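Local atomic coordinates of glucan-binding protein C, GbpC (PDB entry 5UQZ), a protein that probably binds glucan at the surface of Streptococcus mutans and mediates both sucrose-independent and sucrose-dependent adherence, this piece being its calcium-binding beta-supersandwich region. Residues A[86-91]-A[118-123]; A[171-176]-A[326-331]. All coordinates share one frame; numbering follows the deposited sequence.

Contact 1: residues A[86-91]-A[118-123]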
ATOM      1  N   GLU A  86       1.611 -26.320  -9.611  1.00 14.13           N
ATOM      2  CA  GLU A  86       3.008 -26.743  -9.535  1.00 13.82           C
ATOM      3  C   GLU A  86       3.969 -25.579  -9.683  1.00 12.61           C
ATOM      4  O   GLU A  86       4.953 -25.484  -8.953  1.00 13.94           O
ATOM      5  CB  GLU A  86       3.292 -27.803 -10.584  1.00 16.83           C
ATOM      6  CG  GLU A  86       4.739 -28.271 -10.532  1.00 22.04           C
ATOM      7  CD  GLU A  86       4.937 -29.485 -11.374  1.00 31.22           C
ATOM      8  OE1 GLU A  86       4.037 -29.819 -12.165  1.00 35.05           O
ATOM      9  OE2 GLU A  86       6.007 -30.096 -11.245  1.00 35.91           O
ATOM     10  N   ALA A  87       3.695 -24.670 -10.622  1.00 12.32           N
ATOM     11  CA  ALA A  87       4.580 -23.512 -10.771  1.00 12.15           C
ATOM     12  C   ALA A  87       4.467 -22.554  -9.594  1.00 13.01           C
ATOM     13  O   ALA A  87       5.485 -22.003  -9.145  1.00 15.20           O
ATOM     14  CB  ALA A  87       4.295 -22.814 -12.100  1.00 12.78           C
ATOM     15  N   ARG A  88       3.256 -22.336  -9.065  1.00 13.56           N
ATOM     16  CA  ARG A  88       3.111 -21.538  -7.857  1.00 15.31           C
ATOM     17  C   ARG A  88       3.954 -22.118  -6.721  1.00 17.75           C
ATOM     18  O   ARG A  88       4.684 -21.394  -6.038  1.00 19.85           O
ATOM     19  CB  ARG A  88       1.641 -21.466  -7.463  1.00 16.74           C
ATOM     20  CG  ARG A  88       1.386 -20.501  -6.261  1.00 21.33           C
ATOM     21  CD  ARG A  88       0.053 -20.749  -5.574  1.00 26.38           C
ATOM     22  NE  ARG A  88      -0.069 -22.133  -5.121  1.00 33.80           N
ATOM     23  CZ  ARG A  88      -1.177 -22.683  -4.615  1.00 35.65           C
ATOM     24  NH1 ARG A  88      -2.280 -21.971  -4.445  1.00 37.01           N
ATOM     25  NH2 ARG A  88      -1.173 -23.960  -4.271  1.00 40.00           N
ATOM     26  N   GLN A  89       3.872 -23.436  -6.522  1.00 17.10           N
ATOM     27  CA  GLN A  89       4.656 -24.098  -5.475  1.00 19.90           C
ATOM     28  C   GLN A  89       6.144 -23.883  -5.702  1.00 18.65           C
ATOM     29  O   GLN A  89       6.906 -23.603  -4.759  1.00 21.82           O
ATOM     30  CB  GLN A  89       4.370 -25.615  -5.478  1.00 20.59           C
ATOM     31  CG  GLN A  89       3.010 -26.094  -5.004  1.00 24.09           C
ATOM     32  CD  GLN A  89       2.679 -27.526  -5.487  1.00 29.40           C
ATOM     33  OE1 GLN A  89       3.579 -28.312  -5.828  1.00 25.91           O
ATOM     34  NE2 GLN A  89       1.380 -27.839  -5.570  1.00 30.38           N
ATOM     35  N   LYS A  90       6.589 -24.050  -6.955  1.00 18.38           N
ATOM     36  CA  LYS A  90       8.022 -23.973  -7.235  0.56 19.94           C
ATOM     37  C   LYS A  90       8.583 -22.595  -6.927  1.00 21.00           C
ATOM     38  O   LYS A  90       9.749 -22.474  -6.528  1.00 29.21           O
ATOM     39  CB  LYS A  90       8.308 -24.329  -8.687  0.56 23.12           C
ATOM     40  CG  LYS A  90       9.802 -24.282  -9.013  0.56 26.94           C
ATOM     41  CD  LYS A  90      10.064 -24.637 -10.458  0.56 28.13           C
ATOM     42  CE  LYS A  90      10.370 -23.400 -11.286  0.56 27.13           C
ATOM     43  NZ  LYS A  90      10.498 -23.712 -12.735  0.56 27.70           N
ATOM     44  N   HIS A  91       7.788 -21.551  -7.096  1.00 18.77           N
ATOM     45  CA  HIS A  91       8.261 -20.192  -6.869  1.00 21.18           C
ATOM     46  C   HIS A  91       7.955 -19.658  -5.473  1.00 26.20           C
ATOM     47  O   HIS A  91       8.293 -18.505  -5.177  1.00 27.68           O
ATOM     48  CB  HIS A  91       7.679 -19.244  -7.933  1.00 18.68           C
ATOM     49  CG  HIS A  91       8.186 -19.525  -9.306  1.00 18.97           C
ATOM     50  ND1 HIS A  91       9.221 -18.813  -9.885  1.00 24.19           N
ATOM     51  CD2 HIS A  91       7.856 -20.495 -10.194  1.00 20.56           C
ATOM     52  CE1 HIS A  91       9.472 -19.307 -11.087  1.00 25.16           C
ATOM     53  NE2 HIS A  91       8.663 -20.329 -11.296  1.00 25.84           N
ATOM     54  N   PRO A 118     -12.769 -21.342  -6.253  1.00  9.30           N
ATOM     55  CA  PRO A 118     -13.271 -19.967  -6.097  1.00  9.82           C
ATOM     56  C   PRO A 118     -12.910 -19.328  -4.769  1.00  9.09           C
ATOM     57  O   PRO A 118     -12.903 -18.097  -4.642  1.00  9.60           O
ATOM     58  CB  PRO A 118     -14.785 -20.128  -6.252  1.00 11.62           C
ATOM     59  CG  PRO A 118     -14.950 -21.314  -7.108  1.00 16.44           C
ATOM     60  CD  PRO A 118     -13.817 -22.263  -6.712  1.00 12.14           C
ATOM     61  N   LYS A 119     -12.710 -20.130  -3.734  1.00  8.57           N
ATOM     62  CA  LYS A 119     -12.521 -19.615  -2.389  1.00  9.16           C
ATOM     63  C   LYS A 119     -11.078 -19.254  -2.064  1.00  9.65           C
ATOM     64  O   LYS A 119     -10.819 -18.834  -0.927  1.00 12.07           O
ATOM     65  CB  LYS A 119     -13.042 -20.619  -1.363  1.00  9.82           C
ATOM     66  CG  LYS A 119     -14.533 -20.964  -1.610  1.00 10.88           C
ATOM     67  CD  LYS A 119     -15.108 -21.859  -0.494  1.00 11.85           C
ATOM     68  CE  LYS A 119     -14.454 -23.205  -0.387  1.00 12.04           C
ATOM     69  NZ  LYS A 119     -14.554 -24.035  -1.627  1.00 11.86           N
ATOM     70  N   GLU A 120     -10.142 -19.383  -3.014  1.00  9.60           N
ATOM     71  CA  GLU A 120      -8.739 -19.124  -2.693  1.00  9.64           C
ATOM     72  C   GLU A 120      -8.128 -18.082  -3.625  1.00  8.88           C
ATOM     73  O   GLU A 120      -8.634 -17.782  -4.721  1.00  9.54           O
ATOM     74  CB  GLU A 120      -7.897 -20.383  -2.690  1.00 11.51           C
ATOM     75  CG  GLU A 120      -7.774 -20.929  -4.076  1.00 11.46           C
ATOM     76  CD  GLU A 120      -6.993 -22.260  -4.148  1.00 14.84           C
ATOM     77  OE1 GLU A 120      -5.996 -22.404  -3.432  1.00 22.11           O
ATOM     78  OE2 GLU A 120      -7.345 -23.155  -4.936  1.00 12.73           O
ATOM     79  N   ASP A 121      -7.061 -17.467  -3.110  1.00  8.61           N
ATOM     80  CA  ASP A 121      -6.282 -16.547  -3.922  1.00  8.41           C
ATOM     81  C   ASP A 121      -5.862 -17.245  -5.209  1.00  8.76           C
ATOM     82  O   ASP A 121      -5.523 -18.423  -5.202  1.00  9.77           O
ATOM     83  CB  ASP A 121      -5.031 -16.104  -3.160  1.00  8.88           C
ATOM     84  CG  ASP A 121      -5.314 -15.346  -1.879  1.00  9.43           C
ATOM     85  OD1 ASP A 121      -6.429 -14.804  -1.681  1.00  9.21           O
ATOM     86  OD2 ASP A 121      -4.376 -15.246  -1.070  1.00 11.71           O
ATOM     87  N   THR A 122      -5.891 -16.510  -6.316  1.00  8.66           N
ATOM     88  CA  THR A 122      -5.693 -17.092  -7.645  1.00  8.88           C
ATOM     89  C   THR A 122      -4.544 -16.398  -8.352  1.00 10.49           C
ATOM     90  O   THR A 122      -4.398 -15.189  -8.256  1.00 18.42           O
ATOM     91  CB  THR A 122      -7.019 -16.884  -8.416  1.00 10.18           C
ATOM     92  OG1 THR A 122      -8.064 -17.610  -7.725  1.00 11.23           O
ATOM     93  CG2 THR A 122      -6.972 -17.392  -9.843  1.00 11.35           C
ATOM     94  N   TRP A 123      -3.742 -17.120  -9.106  1.00  7.85           N
ATOM     95  CA  TRP A 123      -2.585 -16.562  -9.813  1.00  8.80           C
ATOM     96  C   TRP A 123      -2.785 -16.708 -11.314  1.00  6.88           C
ATOM     97  O   TRP A 123      -3.196 -17.786 -11.782  1.00  7.63           O
ATOM     98  CB  TRP A 123      -1.326 -17.341  -9.419  1.00  8.80           C
ATOM     99  CG  TRP A 123      -0.762 -17.055  -8.076  1.00  9.21           C
ATOM    100  CD1 TRP A 123      -1.160 -17.616  -6.870  1.00 13.03           C
ATOM    101  CD2 TRP A 123       0.350 -16.209  -7.768  1.00  9.83           C
ATOM    102  NE1 TRP A 123      -0.355 -17.154  -5.848  1.00 13.37           N
ATOM    103  CE2 TRP A 123       0.580 -16.296  -6.373  1.00 11.86           C
ATOM    104  CE3 TRP A 123       1.168 -15.390  -8.540  1.00 10.31           C
ATOM    105  CZ2 TRP A 123       1.605 -15.599  -5.759  1.00 14.18           C
ATOM    106  CZ3 TRP A 123       2.173 -14.693  -7.936  1.00 13.74           C
ATOM    107  CH2 TRP A 123       2.381 -14.791  -6.555  1.00 16.95           C
TER
HETATM  108  O   HOH W   1      -4.132 -24.292  -3.342  1.00 41.72           O

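Contact 2: residues A[171-176]-A[326-331]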
ATOM      1  N   ASN A 171      -1.196 -12.020  -8.470  1.00  7.60           N
ATOM      2  CA  ASN A 171      -1.821 -12.750  -7.373  1.00  7.80           C
ATOM      3  C   ASN A 171      -3.088 -11.963  -7.041  1.00  7.91           C
ATOM      4  O   ASN A 171      -3.010 -10.806  -6.591  1.00  8.71           O
ATOM      5  CB  ASN A 171      -0.852 -12.769  -6.199  1.00  9.50           C
ATOM      6  CG  ASN A 171      -1.307 -13.652  -5.061  1.00 12.87           C
ATOM      7  OD1 ASN A 171      -2.286 -14.418  -5.149  1.00 17.01           O
ATOM      8  ND2 ASN A 171      -0.552 -13.579  -3.982  1.00 13.78           N
ATOM      9  N   LEU A 172      -4.238 -12.545  -7.379  1.00  7.81           N
ATOM     10  CA  LEU A 172      -5.526 -11.926  -7.171  1.00  7.67           C
ATOM     11  C   LEU A 172      -6.116 -12.479  -5.884  1.00  7.75           C
ATOM     12  O   LEU A 172      -6.441 -13.674  -5.781  1.00  9.02           O
ATOM     13  CB  LEU A 172      -6.445 -12.259  -8.342  1.00 10.60           C
ATOM     14  CG  LEU A 172      -7.863 -11.705  -8.250  1.00 15.72           C
ATOM     15  CD1 LEU A 172      -7.883 -10.241  -8.499  1.00 19.29           C
ATOM     16  CD2 LEU A 172      -8.781 -12.396  -9.312  1.00 20.36           C
ATOM     17  N   PHE A 173      -6.299 -11.621  -4.886  1.00  7.59           N
ATOM     18  CA  PHE A 173      -6.798 -12.109  -3.585  1.00  7.87           C
ATOM     19  C   PHE A 173      -8.280 -12.401  -3.646  1.00  7.96           C
ATOM     20  O   PHE A 173      -9.061 -11.672  -4.277  1.00  7.95           O
ATOM     21  CB  PHE A 173      -6.498 -11.018  -2.548  1.00  8.89           C
ATOM     22  CG  PHE A 173      -4.996 -10.805  -2.388  1.00  8.76           C
ATOM     23  CD1 PHE A 173      -4.194 -11.828  -1.838  1.00 10.73           C
ATOM     24  CD2 PHE A 173      -4.377  -9.671  -2.918  1.00  9.26           C
ATOM     25  CE1 PHE A 173      -2.828 -11.650  -1.739  1.00 12.64           C
ATOM     26  CE2 PHE A 173      -3.007  -9.516  -2.823  1.00 12.18           C
ATOM     27  CZ  PHE A 173      -2.235 -10.511  -2.233  1.00 13.21           C
ATOM     28  N   HIS A 174      -8.707 -13.460  -2.948  1.00  7.46           N
ATOM     29  CA  HIS A 174     -10.142 -13.744  -2.952  1.00  7.02           C
ATOM     30  C   HIS A 174     -10.915 -12.689  -2.169  1.00  7.54           C
ATOM     31  O   HIS A 174     -12.104 -12.503  -2.427  1.00  7.76           O
ATOM     32  CB  HIS A 174     -10.449 -15.163  -2.486  1.00  8.81           C
ATOM     33  CG  HIS A 174     -10.193 -15.406  -1.041  1.00  8.77           C
ATOM     34  ND1 HIS A 174     -11.179 -15.230  -0.098  1.00 11.70           N
ATOM     35  CD2 HIS A 174      -9.081 -15.781  -0.378  1.00 10.65           C
ATOM     36  CE1 HIS A 174     -10.673 -15.502   1.096  1.00 13.52           C
ATOM     37  NE2 HIS A 174      -9.415 -15.870   0.946  1.00 13.54           N
ATOM     38  N   ASP A 175     -10.250 -11.998  -1.224  1.00  7.08           N
ATOM     39  CA  ASP A 175     -10.852 -10.876  -0.513  1.00  7.49           C
ATOM     40  C   ASP A 175     -10.647  -9.611  -1.349  1.00  7.49           C
ATOM     41  O   ASP A 175      -9.506  -9.141  -1.489  1.00  7.75           O
ATOM     42  CB  ASP A 175     -10.201 -10.749   0.868  1.00  8.49           C
ATOM     43  CG  ASP A 175     -10.756  -9.571   1.688  1.00  8.91           C
ATOM     44  OD1 ASP A 175     -11.389  -8.669   1.123  1.00  8.41           O
ATOM     45  OD2 ASP A 175     -10.507  -9.530   2.905  1.00 10.15           O
ATOM     46  N   PRO A 176     -11.719  -9.016  -1.905  1.00  7.20           N
ATOM     47  CA  PRO A 176     -11.534  -7.890  -2.834  1.00  8.19           C
ATOM     48  C   PRO A 176     -10.959  -6.659  -2.162  1.00  7.84           C
ATOM     49  O   PRO A 176     -10.475  -5.760  -2.864  1.00  7.95           O
ATOM     50  CB  PRO A 176     -12.962  -7.609  -3.367  1.00  8.23           C
ATOM     51  CG  PRO A 176     -13.841  -8.123  -2.269  1.00  8.29           C
ATOM     52  CD  PRO A 176     -13.145  -9.335  -1.700  1.00  7.78           C
ATOM     53  N   THR A 326       7.183  -4.399  -8.986  1.00  8.68           N
ATOM     54  CA  THR A 326       6.018  -4.950  -8.285  1.00  8.51           C
ATOM     55  C   THR A 326       5.236  -3.845  -7.619  1.00  9.59           C
ATOM     56  O   THR A 326       5.792  -2.809  -7.252  1.00  9.86           O
ATOM     57  CB  THR A 326       6.456  -5.959  -7.208  1.00 10.91           C
ATOM     58  OG1 THR A 326       7.307  -5.316  -6.256  1.00 14.58           O
ATOM     59  CG2 THR A 326       7.209  -7.134  -7.819  1.00 12.34           C
ATOM     60  N   ILE A 327       3.962  -4.125  -7.359  1.00  9.26           N
ATOM     61  CA  ILE A 327       3.129  -3.292  -6.504  1.00  9.06           C
ATOM     62  C   ILE A 327       2.020  -4.152  -5.939  1.00  8.55           C
ATOM     63  O   ILE A 327       1.385  -4.938  -6.672  1.00  8.83           O
ATOM     64  CB  ILE A 327       2.563  -2.060  -7.254  1.00  8.99           C
ATOM     65  CG1 ILE A 327       1.844  -1.117  -6.268  1.00 10.80           C
ATOM     66  CG2 ILE A 327       1.678  -2.435  -8.413  1.00 11.06           C
ATOM     67  CD1 ILE A 327       1.342   0.222  -6.946  1.00 10.92           C
ATOM     68  N   TRP A 328       1.733  -3.973  -4.645  1.00  8.82           N
ATOM     69  CA  TRP A 328       0.523  -4.512  -4.041  1.00  8.53           C
ATOM     70  C   TRP A 328      -0.427  -3.331  -3.985  1.00  7.53           C
ATOM     71  O   TRP A 328      -0.276  -2.441  -3.137  1.00  9.51           O
ATOM     72  CB  TRP A 328       0.774  -5.060  -2.650  1.00  9.49           C
ATOM     73  CG  TRP A 328      -0.442  -5.669  -2.021  1.00  9.41           C
ATOM     74  CD1 TRP A 328      -1.759  -5.680  -2.500  1.00  9.07           C
ATOM     75  CD2 TRP A 328      -0.463  -6.428  -0.829  1.00 13.14           C
ATOM     76  NE1 TRP A 328      -2.574  -6.322  -1.621  1.00 11.25           N
ATOM     77  CE2 TRP A 328      -1.806  -6.812  -0.598  1.00 14.52           C
ATOM     78  CE3 TRP A 328       0.526  -6.787   0.095  1.00 18.34           C
ATOM     79  CZ2 TRP A 328      -2.186  -7.567   0.509  1.00 22.43           C
ATOM     80  CZ3 TRP A 328       0.150  -7.537   1.185  1.00 26.27           C
ATOM     81  CH2 TRP A 328      -1.201  -7.919   1.381  1.00 26.72           C
ATOM     82  N   PHE A 329      -1.358  -3.264  -4.943  1.00  7.84           N
ATOM     83  CA  PHE A 329      -2.295  -2.151  -4.968  1.00  9.01           C
ATOM     84  C   PHE A 329      -3.585  -2.630  -4.354  1.00  8.84           C
ATOM     85  O   PHE A 329      -4.215  -3.550  -4.882  1.00 10.79           O
ATOM     86  CB  PHE A 329      -2.560  -1.686  -6.410  1.00  9.63           C
ATOM     87  CG  PHE A 329      -3.496  -0.530  -6.449  1.00 10.20           C
ATOM     88  CD1 PHE A 329      -3.029   0.753  -6.236  1.00 12.05           C
ATOM     89  CD2 PHE A 329      -4.859  -0.729  -6.615  1.00 10.88           C
ATOM     90  CE1 PHE A 329      -3.928   1.830  -6.187  1.00 14.51           C
ATOM     91  CE2 PHE A 329      -5.732   0.343  -6.579  1.00 12.50           C
ATOM     92  CZ  PHE A 329      -5.272   1.621  -6.368  1.00 13.37           C
ATOM     93  N   ALA A 330      -4.007  -1.969  -3.292  1.00  9.75           N
ATOM     94  CA  ALA A 330      -5.269  -2.264  -2.662  1.00 10.96           C
ATOM     95  C   ALA A 330      -6.060  -0.975  -2.550  1.00 10.76           C
ATOM     96  O   ALA A 330      -5.483   0.112  -2.386  1.00 12.49           O
ATOM     97  CB  ALA A 330      -5.123  -2.931  -1.296  1.00 13.07           C
ATOM     98  N   THR A 331      -7.369  -1.081  -2.674  1.00  9.87           N
ATOM     99  CA  THR A 331      -8.206   0.069  -2.321  1.00  9.43           C
ATOM    100  C   THR A 331      -9.434  -0.454  -1.599  1.00  9.01           C
ATOM    101  O   THR A 331      -9.988  -1.496  -1.937  1.00 11.43           O
ATOM    102  CB  THR A 331      -8.567   0.928  -3.587  1.00 10.88           C
ATOM    103  OG1 THR A 331      -9.369   2.051  -3.160  1.00 10.80           O
ATOM    104  CG2 THR A 331      -9.377   0.119  -4.582  1.00 12.72           C
TER
HETATM  105  O   HOH W   2     -10.624  -3.236  -4.073  1.00 13.62           O

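Contact 1: residues A[86-91]-A[118-123]
Arg-88 on the helix and Trp-123 on the strand bring the two backbones nearest, their CA atoms 7.8 Å apart. The aliphatic part of Arg-88 runs over the pyrrole end of the indole: CG sits above one face of the five-membered ring in a CH-pi contact, 4.1 Å from its centroid, and CD comes to 3.6 Å from Trp-123 CD1. The chain leaves the helix with CG anti to the backbone N (chi1 -174°), then bends at chi3, which takes the guanidinium past the ring and stands it nearly perpendicular to the indole, at 82°. There Arg-88 NH1 makes a long salt bridge to Glu-120 OE1, 3.9 Å, with the carboxylate oxygen at the guanidinium's edge. A water closes the gap, accepting from Arg-88 NH2 at 3.1 Å and donating to Glu-120 OE1 at 2.7 Å. The other carboxylate oxygen, OE2, is held more firmly, by the backbone N of Asp-117 and by a salt bridge to Lys-85, so two basic residues from one helix share this acid. The contact lays helix 85-91 against the start of edge strand 122-127, with Leu-83 touching both Arg-88 and Trp-123, and strand 167-172 alongside.

Contact 2: residues A[171-176]-A[326-331]
Phe-173 CE2 lies 3.2 Å above the indole plane of Trp-328, off toward the rim, in an oblique approach, while the carbonyl O of Asn-171 lies over a face of the phenyl ring, also near its rim. The ring planes are inclined at 32°, and the phenyl centroid is 5.1 Å from that of the five-membered ring. The closest approach is 3.4 Å, from Phe-173 CE2 to Trp-328 NE1. On the tryptophan, a chi1 of -178° turns CG away from the backbone N and carries the indole in to the phenyl. Its N-H is taken up by the carbonyl of Lys-178, and Phe-181 of strand 180-184 packs against both rings. The Trp-328 side chain also lies about 6 Å from the bound calcium ion, near the site formed by Ser-224, Asn-226 and Glu-237. Beyond the aromatics, Pro-176 O and Thr-331 O stand 4.4 Å apart. One water donates to both, 2.8 Å from Pro-176 O and 2.8 Å from Thr-331 O. The pairing is thus apolar at the rings and water-mediated where the backbones of Pro-176 and Thr-331 come close, two acceptors that could not bond each other sharing a donor.

How the contacts relate
From the N terminus the chain passes through helix 85-91, and contact 1 closes a loop of 26 residues when 118-123 leads into strand 122-127. Contact 2 opens later, at the end of strand 167-172, and closes after 149 residues, 56 of them in strands, when 326-331 comes back. The two loops are therefore in series, neither nesting nor crossing. Both reach the same four-stranded antiparallel sheet: contact 1 brings a helix to one outermost strand, while contact 2 reaches across strand 180-184 to the other, 325-329. Their centres are 14 Å apart, and they meet directly where Thr-122 O probably accepts from Leu-172 N and Asp-121 OD1 from His-174 N.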